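Local coordinates for protein carbamate kinase (Aeropyrum pernix, PDB 2E9Y) that probably catalyses the reversible transfer of a phosphate group between ATP and carbamate, at residues Gln86-Leu97 and Leu109-Val117; Leu231-Val241 and Val304-Val312. All coordinates share one frame; numbering follows the deposited sequence.

Contact 1: residues Gln86-Leu97 and Leu109-Val117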
loop_
_atom_site.group_PDB
_atom_site.type_symbol
_atom_site.label_atom_id
_atom_site.label_comp_id
_atom_site.label_asym_id
_atom_site.label_seq_id
_atom_site.Cartn_x
_atom_site.Cartn_y
_atom_site.Cartn_z
ATOM N N GLN A 86 0.277 2.644 4.754
ATOM C CA GLN A 86 1.500 2.973 4.025
ATOM C C GLN A 86 1.140 3.406 2.606
ATOM O O GLN A 86 1.752 4.318 2.055
ATOM C CB GLN A 86 2.477 1.784 3.989
ATOM C CG GLN A 86 3.006 1.381 5.368
ATOM C CD GLN A 86 4.107 0.322 5.317
ATOM O OE1 GLN A 86 4.262 -0.393 4.325
ATOM N NE2 GLN A 86 4.868 0.211 6.406
ATOM N N ALA A 87 0.135 2.765 2.015
ATOM C CA ALA A 87 -0.288 3.128 0.664
ATOM C C ALA A 87 -1.122 4.410 0.687
ATOM O O ALA A 87 -0.991 5.266 -0.192
ATOM C CB ALA A 87 -1.098 1.991 0.049
ATOM N N TRP A 88 -1.973 4.535 1.701
ATOM C CA TRP A 88 -2.838 5.703 1.854
ATOM C C TRP A 88 -1.995 6.974 2.025
ATOM O O TRP A 88 -2.031 7.868 1.176
ATOM C CB TRP A 88 -3.764 5.467 3.057
ATOM C CG TRP A 88 -4.616 6.617 3.531
ATOM C CD1 TRP A 88 -4.748 7.858 2.965
ATOM C CD2 TRP A 88 -5.440 6.623 4.704
ATOM N NE1 TRP A 88 -5.601 8.636 3.724
ATOM C CE2 TRP A 88 -6.041 7.897 4.793
ATOM C CE3 TRP A 88 -5.729 5.667 5.691
ATOM C CZ2 TRP A 88 -6.915 8.243 5.835
ATOM C CZ3 TRP A 88 -6.596 6.011 6.723
ATOM C CH2 TRP A 88 -7.178 7.290 6.786
ATOM N N ILE A 89 -1.213 7.037 3.096
ATOM C CA ILE A 89 -0.388 8.212 3.355
ATOM C C ILE A 89 0.739 8.336 2.329
ATOM O O ILE A 89 1.055 9.438 1.861
ATOM C CB ILE A 89 0.197 8.159 4.784
ATOM C CG1 ILE A 89 -0.939 8.107 5.811
ATOM C CG2 ILE A 89 1.046 9.396 5.050
ATOM C CD1 ILE A 89 -0.477 7.743 7.224
ATOM N N GLY A 90 1.344 7.203 1.983
ATOM C CA GLY A 90 2.420 7.203 1.006
ATOM C C GLY A 90 2.005 7.806 -0.324
ATOM O O GLY A 90 2.734 8.618 -0.901
ATOM N N LEU A 91 0.838 7.410 -0.825
ATOM C CA LEU A 91 0.352 7.936 -2.097
ATOM C C LEU A 91 0.122 9.448 -2.005
ATOM O O LEU A 91 0.449 10.191 -2.932
ATOM C CB LEU A 91 -0.949 7.246 -2.510
ATOM C CG LEU A 91 -1.588 7.845 -3.769
ATOM C CD1 LEU A 91 -0.614 7.732 -4.938
ATOM C CD2 LEU A 91 -2.897 7.134 -4.082
ATOM N N LEU A 92 -0.442 9.903 -0.892
ATOM C CA LEU A 92 -0.691 11.329 -0.717
ATOM C C LEU A 92 0.613 12.126 -0.825
ATOM O O LEU A 92 0.676 13.130 -1.539
ATOM C CB LEU A 92 -1.368 11.592 0.634
ATOM C CG LEU A 92 -2.834 11.154 0.736
ATOM C CD1 LEU A 92 -3.340 11.382 2.147
ATOM C CD2 LEU A 92 -3.680 11.936 -0.268
ATOM N N LEU A 93 1.649 11.670 -0.125
ATOM C CA LEU A 93 2.955 12.336 -0.148
ATOM C C LEU A 93 3.596 12.218 -1.530
ATOM O O LEU A 93 4.121 13.190 -2.071
ATOM C CB LEU A 93 3.885 11.715 0.904
ATOM C CG LEU A 93 3.534 11.991 2.370
ATOM C CD1 LEU A 93 4.351 11.081 3.281
ATOM C CD2 LEU A 93 3.794 13.455 2.684
ATOM N N LYS A 94 3.547 11.015 -2.092
ATOM C CA LYS A 94 4.105 10.743 -3.416
ATOM C C LYS A 94 3.503 11.632 -4.504
ATOM O O LYS A 94 4.226 12.273 -5.270
ATOM C CB LYS A 94 3.863 9.275 -3.778
ATOM C CG LYS A 94 4.002 8.933 -5.257
ATOM C CD LYS A 94 3.502 7.510 -5.521
ATOM C CE LYS A 94 3.494 7.161 -7.013
ATOM N NZ LYS A 94 4.860 7.145 -7.614
ATOM N N HIS A 95 2.178 11.664 -4.573
ATOM C CA HIS A 95 1.492 12.451 -5.592
ATOM C C HIS A 95 1.771 13.952 -5.450
ATOM O O HIS A 95 2.036 14.643 -6.435
ATOM C CB HIS A 95 -0.016 12.201 -5.510
ATOM C CG HIS A 95 -0.751 12.506 -6.779
ATOM N ND1 HIS A 95 -0.759 11.647 -7.857
ATOM C CD2 HIS A 95 -1.484 13.582 -7.149
ATOM C CE1 HIS A 95 -1.468 12.179 -8.837
ATOM N NE2 HIS A 95 -1.919 13.354 -8.433
ATOM N N SER A 96 1.715 14.445 -4.219
ATOM C CA SER A 96 1.944 15.862 -3.948
ATOM C C SER A 96 3.388 16.297 -4.214
ATOM O O SER A 96 3.629 17.356 -4.800
ATOM C CB SER A 96 1.570 16.177 -2.498
ATOM O OG SER A 96 1.700 17.563 -2.230
ATOM N N LEU A 97 4.346 15.484 -3.783
ATOM C CA LEU A 97 5.753 15.810 -3.985
ATOM C C LEU A 97 6.106 15.813 -5.470
ATOM O O LEU A 97 6.790 16.720 -5.952
ATOM C CB LEU A 97 6.640 14.818 -3.232
ATOM C CG LEU A 97 8.147 15.074 -3.303
ATOM C CD1 LEU A 97 8.450 16.536 -2.981
ATOM C CD2 LEU A 97 8.854 14.152 -2.325
ATOM N N LEU A 109 9.836 10.474 -10.290
ATOM C CA LEU A 109 8.788 9.674 -9.677
ATOM C C LEU A 109 9.243 9.320 -8.268
ATOM O O LEU A 109 10.412 9.018 -8.042
ATOM C CB LEU A 109 8.523 8.404 -10.501
ATOM C CG LEU A 109 7.829 8.609 -11.858
ATOM C CD1 LEU A 109 7.712 7.279 -12.596
ATOM C CD2 LEU A 109 6.446 9.208 -11.645
ATOM N N VAL A 110 8.314 9.378 -7.325
ATOM C CA VAL A 110 8.600 9.076 -5.930
ATOM C C VAL A 110 8.019 7.720 -5.550
ATOM O O VAL A 110 6.802 7.553 -5.492
ATOM C CB VAL A 110 7.983 10.144 -5.005
ATOM C CG1 VAL A 110 8.174 9.751 -3.543
ATOM C CG2 VAL A 110 8.615 11.492 -5.285
ATOM N N PRO A 111 8.882 6.730 -5.292
ATOM C CA PRO A 111 8.358 5.412 -4.921
ATOM C C PRO A 111 7.902 5.359 -3.469
ATOM O O PRO A 111 8.391 6.119 -2.631
ATOM C CB PRO A 111 9.548 4.494 -5.163
ATOM C CG PRO A 111 10.711 5.379 -4.756
ATOM C CD PRO A 111 10.352 6.700 -5.419
ATOM N N VAL A 112 6.956 4.466 -3.192
ATOM C CA VAL A 112 6.457 4.241 -1.837
ATOM C C VAL A 112 6.813 2.780 -1.570
ATOM O O VAL A 112 6.320 1.877 -2.249
ATOM C CB VAL A 112 4.922 4.431 -1.737
ATOM C CG1 VAL A 112 4.432 4.026 -0.356
ATOM C CG2 VAL A 112 4.559 5.884 -2.000
ATOM N N VAL A 113 7.685 2.540 -0.599
ATOM C CA VAL A 113 8.097 1.172 -0.315
ATOM C C VAL A 113 7.300 0.552 0.825
ATOM O O VAL A 113 7.316 1.059 1.947
ATOM C CB VAL A 113 9.599 1.101 0.044
ATOM C CG1 VAL A 113 10.033 -0.358 0.189
ATOM C CG2 VAL A 113 10.430 1.801 -1.027
ATOM N N ILE A 114 6.588 -0.534 0.531
ATOM C CA ILE A 114 5.876 -1.221 1.582
ATOM C C ILE A 114 6.924 -1.875 2.453
ATOM O O ILE A 114 7.783 -2.593 1.974
ATOM C CB ILE A 114 4.965 -2.295 0.966
ATOM C CG1 ILE A 114 3.889 -1.695 0.040
ATOM C CG2 ILE A 114 4.246 -3.092 2.065
ATOM C CD1 ILE A 114 3.090 -0.571 0.706
ATOM N N SER A 115 6.859 -1.533 3.749
ATOM C CA SER A 115 8.005 -1.791 4.624
ATOM C C SER A 115 7.627 -2.620 5.873
ATOM O O SER A 115 6.680 -2.307 6.586
ATOM C CB SER A 115 8.570 -0.446 5.041
ATOM O OG SER A 115 8.908 0.277 3.862
ATOM N N ARG A 116 8.395 -3.710 6.100
ATOM C CA ARG A 116 8.211 -4.494 7.325
ATOM C C ARG A 116 9.382 -4.275 8.284
ATOM O O ARG A 116 10.502 -4.017 7.864
ATOM C CB ARG A 116 8.187 -5.973 6.954
ATOM C CG ARG A 116 6.950 -6.420 6.160
ATOM C CD ARG A 116 7.190 -7.754 5.444
ATOM N NE ARG A 116 8.321 -7.597 4.524
ATOM C CZ ARG A 116 8.804 -8.676 3.868
ATOM N NH1 ARG A 116 8.287 -9.888 4.025
ATOM N NH2 ARG A 116 9.835 -8.502 3.023
ATOM N N VAL A 117 9.120 -4.374 9.583
ATOM C CA VAL A 117 10.159 -4.181 10.583
ATOM C C VAL A 117 10.208 -5.405 11.488
ATOM O O VAL A 117 9.178 -5.858 11.984
ATOM C CB VAL A 117 9.885 -2.923 11.439
ATOM C CG1 VAL A 117 10.926 -2.793 12.536
ATOM C CG2 VAL A 117 9.913 -1.690 10.559
#

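Contact 2: residues Leu231-Val241 and Val304-Val312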
loop_
_atom_site.group_PDB
_atom_site.type_symbol
_atom_site.label_atom_id
_atom_site.label_comp_id
_atom_site.label_asym_id
_atom_site.label_seq_id
_atom_site.Cartn_x
_atom_site.Cartn_y
_atom_site.Cartn_z
ATOM N N LEU A 231 22.647 11.578 7.783
ATOM C CA LEU A 231 21.934 12.330 8.804
ATOM C C LEU A 231 20.544 11.789 9.091
ATOM O O LEU A 231 19.868 11.294 8.192
ATOM C CB LEU A 231 21.808 13.794 8.364
ATOM C CG LEU A 231 21.013 14.775 9.236
ATOM C CD1 LEU A 231 21.717 14.970 10.570
ATOM C CD2 LEU A 231 20.884 16.112 8.520
ATOM N N LEU A 232 20.142 11.866 10.356
ATOM C CA LEU A 232 18.806 11.458 10.774
ATOM C C LEU A 232 18.129 12.762 11.162
ATOM O O LEU A 232 18.650 13.528 11.980
ATOM C CB LEU A 232 18.840 10.517 11.989
ATOM C CG LEU A 232 17.478 10.280 12.667
ATOM C CD1 LEU A 232 16.516 9.596 11.693
ATOM C CD2 LEU A 232 17.652 9.433 13.915
ATOM N N VAL A 233 16.978 13.023 10.559
ATOM C CA VAL A 233 16.231 14.239 10.836
ATOM C C VAL A 233 14.837 13.885 11.337
ATOM O O VAL A 233 14.140 13.078 10.723
ATOM C CB VAL A 233 16.070 15.093 9.558
ATOM C CG1 VAL A 233 15.281 16.363 9.869
ATOM C CG2 VAL A 233 17.437 15.433 8.982
ATOM N N ILE A 234 14.439 14.474 12.458
ATOM C CA ILE A 234 13.103 14.242 12.989
ATOM C C ILE A 234 12.371 15.577 12.960
ATOM O O ILE A 234 12.745 16.513 13.665
ATOM C CB ILE A 234 13.134 13.715 14.432
ATOM C CG1 ILE A 234 13.857 12.365 14.476
ATOM C CG2 ILE A 234 11.711 13.540 14.943
ATOM C CD1 ILE A 234 13.977 11.780 15.860
ATOM N N LEU A 235 11.337 15.667 12.132
ATOM C CA LEU A 235 10.574 16.903 12.010
ATOM C C LEU A 235 9.263 16.805 12.775
ATOM O O LEU A 235 8.414 15.966 12.469
ATOM C CB LEU A 235 10.301 17.214 10.538
ATOM C CG LEU A 235 11.536 17.460 9.662
ATOM C CD1 LEU A 235 11.098 17.745 8.236
ATOM C CD2 LEU A 235 12.342 18.639 10.212
ATOM N N THR A 236 9.106 17.670 13.772
ATOM C CA THR A 236 7.908 17.667 14.597
ATOM C C THR A 236 7.215 19.031 14.562
ATOM O O THR A 236 7.420 19.812 13.630
ATOM C CB THR A 236 8.269 17.272 16.046
ATOM O OG1 THR A 236 7.081 17.204 16.843
ATOM C CG2 THR A 236 9.244 18.273 16.641
ATOM N N ASP A 237 6.400 19.320 15.573
ATOM C CA ASP A 237 5.678 20.585 15.611
ATOM C C ASP A 237 6.245 21.589 16.616
ATOM O O ASP A 237 5.569 22.546 16.997
ATOM C CB ASP A 237 4.194 20.324 15.888
ATOM C CG ASP A 237 3.943 19.791 17.282
ATOM O OD1 ASP A 237 4.847 19.141 17.853
ATOM O OD2 ASP A 237 2.830 20.014 17.802
ATOM N N VAL A 238 7.484 21.360 17.044
ATOM C CA VAL A 238 8.174 22.251 17.978
ATOM C C VAL A 238 9.581 22.516 17.438
ATOM O O VAL A 238 10.109 21.727 16.654
ATOM C CB VAL A 238 8.265 21.643 19.399
ATOM C CG1 VAL A 238 6.887 21.630 20.042
ATOM C CG2 VAL A 238 8.832 20.233 19.336
ATOM N N PRO A 239 10.207 23.633 17.850
ATOM C CA PRO A 239 11.553 23.998 17.392
ATOM C C PRO A 239 12.681 23.016 17.706
ATOM O O PRO A 239 13.780 23.144 17.175
ATOM C CB PRO A 239 11.772 25.371 18.030
ATOM C CG PRO A 239 10.964 25.294 19.283
ATOM C CD PRO A 239 9.695 24.628 18.809
ATOM N N GLY A 240 12.415 22.039 18.565
ATOM C CA GLY A 240 13.443 21.065 18.890
ATOM C C GLY A 240 13.234 20.402 20.236
ATOM O O GLY A 240 12.103 20.120 20.632
ATOM N N VAL A 241 14.331 20.150 20.941
ATOM C CA VAL A 241 14.263 19.527 22.255
ATOM C C VAL A 241 14.420 20.614 23.313
ATOM O O VAL A 241 15.229 21.527 23.159
ATOM C CB VAL A 241 15.390 18.487 22.445
ATOM C CG1 VAL A 241 15.240 17.801 23.789
ATOM C CG2 VAL A 241 15.353 17.463 21.319
ATOM N N VAL A 304 16.931 23.177 9.403
ATOM C CA VAL A 304 17.221 22.006 10.241
ATOM C C VAL A 304 18.228 21.058 9.589
ATOM O O VAL A 304 19.141 20.550 10.227
ATOM C CB VAL A 304 15.919 21.245 10.556
ATOM C CG1 VAL A 304 16.261 19.929 11.257
ATOM C CG2 VAL A 304 15.026 22.067 11.467
ATOM N N LEU A 305 18.005 20.795 8.280
ATOM C CA LEU A 305 18.862 19.920 7.482
ATOM C C LEU A 305 20.308 20.440 7.421
ATOM O O LEU A 305 21.270 19.687 7.360
ATOM C CB LEU A 305 18.275 19.825 6.072
ATOM C CG LEU A 305 17.296 18.655 5.925
ATOM C CD1 LEU A 305 18.008 17.302 5.861
ATOM C CD2 LEU A 305 16.305 18.562 7.086
ATOM N N SER A 306 20.424 21.785 7.407
ATOM C CA SER A 306 21.749 22.417 7.391
ATOM C C SER A 306 22.385 22.496 8.792
ATOM O O SER A 306 23.494 22.997 8.980
ATOM C CB SER A 306 21.585 23.828 6.815
ATOM O OG SER A 306 21.116 23.749 5.466
ATOM N N LEU A 307 21.618 22.003 9.792
ATOM C CA LEU A 307 22.048 22.042 11.182
ATOM C C LEU A 307 22.059 23.470 11.720
ATOM O O LEU A 307 22.796 23.804 12.638
ATOM C CB LEU A 307 23.428 21.392 11.297
ATOM C CG LEU A 307 23.407 19.927 10.845
ATOM C CD1 LEU A 307 24.730 19.217 11.125
ATOM C CD2 LEU A 307 22.323 19.096 11.537
ATOM N N GLN A 308 21.248 24.346 11.100
ATOM C CA GLN A 308 21.208 25.740 11.531
ATOM C C GLN A 308 19.946 26.056 12.344
ATOM O O GLN A 308 19.705 27.172 12.770
ATOM C CB GLN A 308 21.249 26.625 10.289
ATOM C CG GLN A 308 22.500 26.405 9.441
ATOM C CD GLN A 308 23.734 26.608 10.290
ATOM O OE1 GLN A 308 23.953 27.634 10.913
ATOM N NE2 GLN A 308 24.592 25.568 10.258
ATOM N N ALA A 309 19.102 25.022 12.504
ATOM C CA ALA A 309 17.911 25.169 13.332
ATOM C C ALA A 309 17.608 23.862 14.046
ATOM O O ALA A 309 18.135 22.812 13.698
ATOM C CB ALA A 309 16.735 25.546 12.425
ATOM N N GLY A 310 16.770 23.910 15.073
ATOM C CA GLY A 310 16.449 22.704 15.815
ATOM C C GLY A 310 17.555 22.296 16.769
ATOM O O GLY A 310 18.510 23.043 16.985
ATOM N N THR A 311 17.429 21.103 17.339
ATOM C CA THR A 311 18.422 20.597 18.277
ATOM C C THR A 311 19.349 19.580 17.625
ATOM O O THR A 311 18.910 18.520 17.186
ATOM C CB THR A 311 17.748 19.923 19.487
ATOM O OG1 THR A 311 16.896 20.867 20.143
ATOM C CG2 THR A 311 18.796 19.421 20.474
ATOM N N VAL A 312 20.636 19.907 17.558
ATOM C CA VAL A 312 21.609 18.996 16.975
ATOM C C VAL A 312 22.173 18.101 18.077
ATOM O O VAL A 312 22.757 18.586 19.049
ATOM C CB VAL A 312 22.771 19.761 16.311
ATOM C CG1 VAL A 312 23.743 18.779 15.679
ATOM C CG2 VAL A 312 22.229 20.722 15.269
#

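Contact 1: residues Gln86-Leu97 and Leu109-Val117
Lys94 NZ is gripped by several groups: Val110 O at 2.9 Å, Glu98 of its own chain through a salt bridge and, as its strongest partner, Asp175 of the second subunit through another. The lysine runs past Val110 in the opposite direction and bends at its end, bringing NZ to Val110 O from above the carbonyl plane. One turn back, Gly90 makes way for Val112: a CB on the glycine would clash with Val112 CG1. Both ends of the Gln86 amide hold the backbone of Ser115: OE1 accepts from Ser115 N at 2.9 Å, nearly straight at 164°, while NE2 donates to Ser115 O at 3.1 Å along a lone pair in the carbonyl plane. NE2 also bonds Gly193 O, and these bonds together fix the rotation of the buried amide. Cut back to an alanine, this position is likely to leave Ser115 N and Ser115 O without their side-chain mates and open a gap beside Ile114, whose CG2 lies 3.5 Å from Gln86 OE1. Helix 78-103 thus lies along strand 112-119, with helix 25-44 packed against Leu92, Leu93 and Ser96, strand 188-191 beside that strand, and the second subunit packing on it, Ala87 against its own copy there.

Contact 2: residues Leu231-Val241 and Val304-Val312
A Schellman motif closes the short helix 301-305, with Leu307 at positive phi, and the chain then turns into strand 311-314; this end of the amino acid kinase fold packs on strand 231-236 and the loop after it. Apolar contacts hold the strand to the helix. Leu305 crosses Val233 at about a right angle and straddles its two methyls, with CD1 at 3.7 Å from Val233 CG2 and CD2 equally near Val233 CG1. Val304 CG1 touches Val233 CG1 at 4.0 Å and, more loosely, Leu235 CD2. Leu231 reaches the helix end through both branches: CD2 lies 4.1 Å from Leu305 CD1, and CD1 faces Leu307 CD2. Val294 of the neighbouring strand 293-297 touches Val233, Val304 and Leu307, adding to this apolar layer. Backbone contacts join the two loops where Gly240 and Gly310 approach. A CA-H...O contact runs from Gly310 CA to Pro239 O at 3.0 Å, and a CB on Gly240 would collide with Thr311 OG1. The polar link is a single hydroxyl: Thr311 OG1, whose strongest partner is Leu253 O, stands anti to the carbonyl carbon (chi1 -59°) and there accepts from Val241 N at 2.8 Å, almost straight at 171°.

How the contacts relate
Contacts 1 and 2 follow one another along the chain and do not touch: their centres are about 23 Å apart and their nearest atoms about 10 Å. What connects them is the mixed sheet, which both reach. From strand 112-119 of contact 1 it passes through 188-191, 48-52 and 6-10 to strand 231-236 of contact 2, each neighbour parallel to the last. Contact 1 sets a long helix against its strand and touches the second subunit, which no atom of contact 2's segments touches. Contact 2 instead brings the C-terminal part of the chain, 304-312, back onto the sheet. Side-chain bonds to the backbone mark contact 1, mainly methyl packing contact 2.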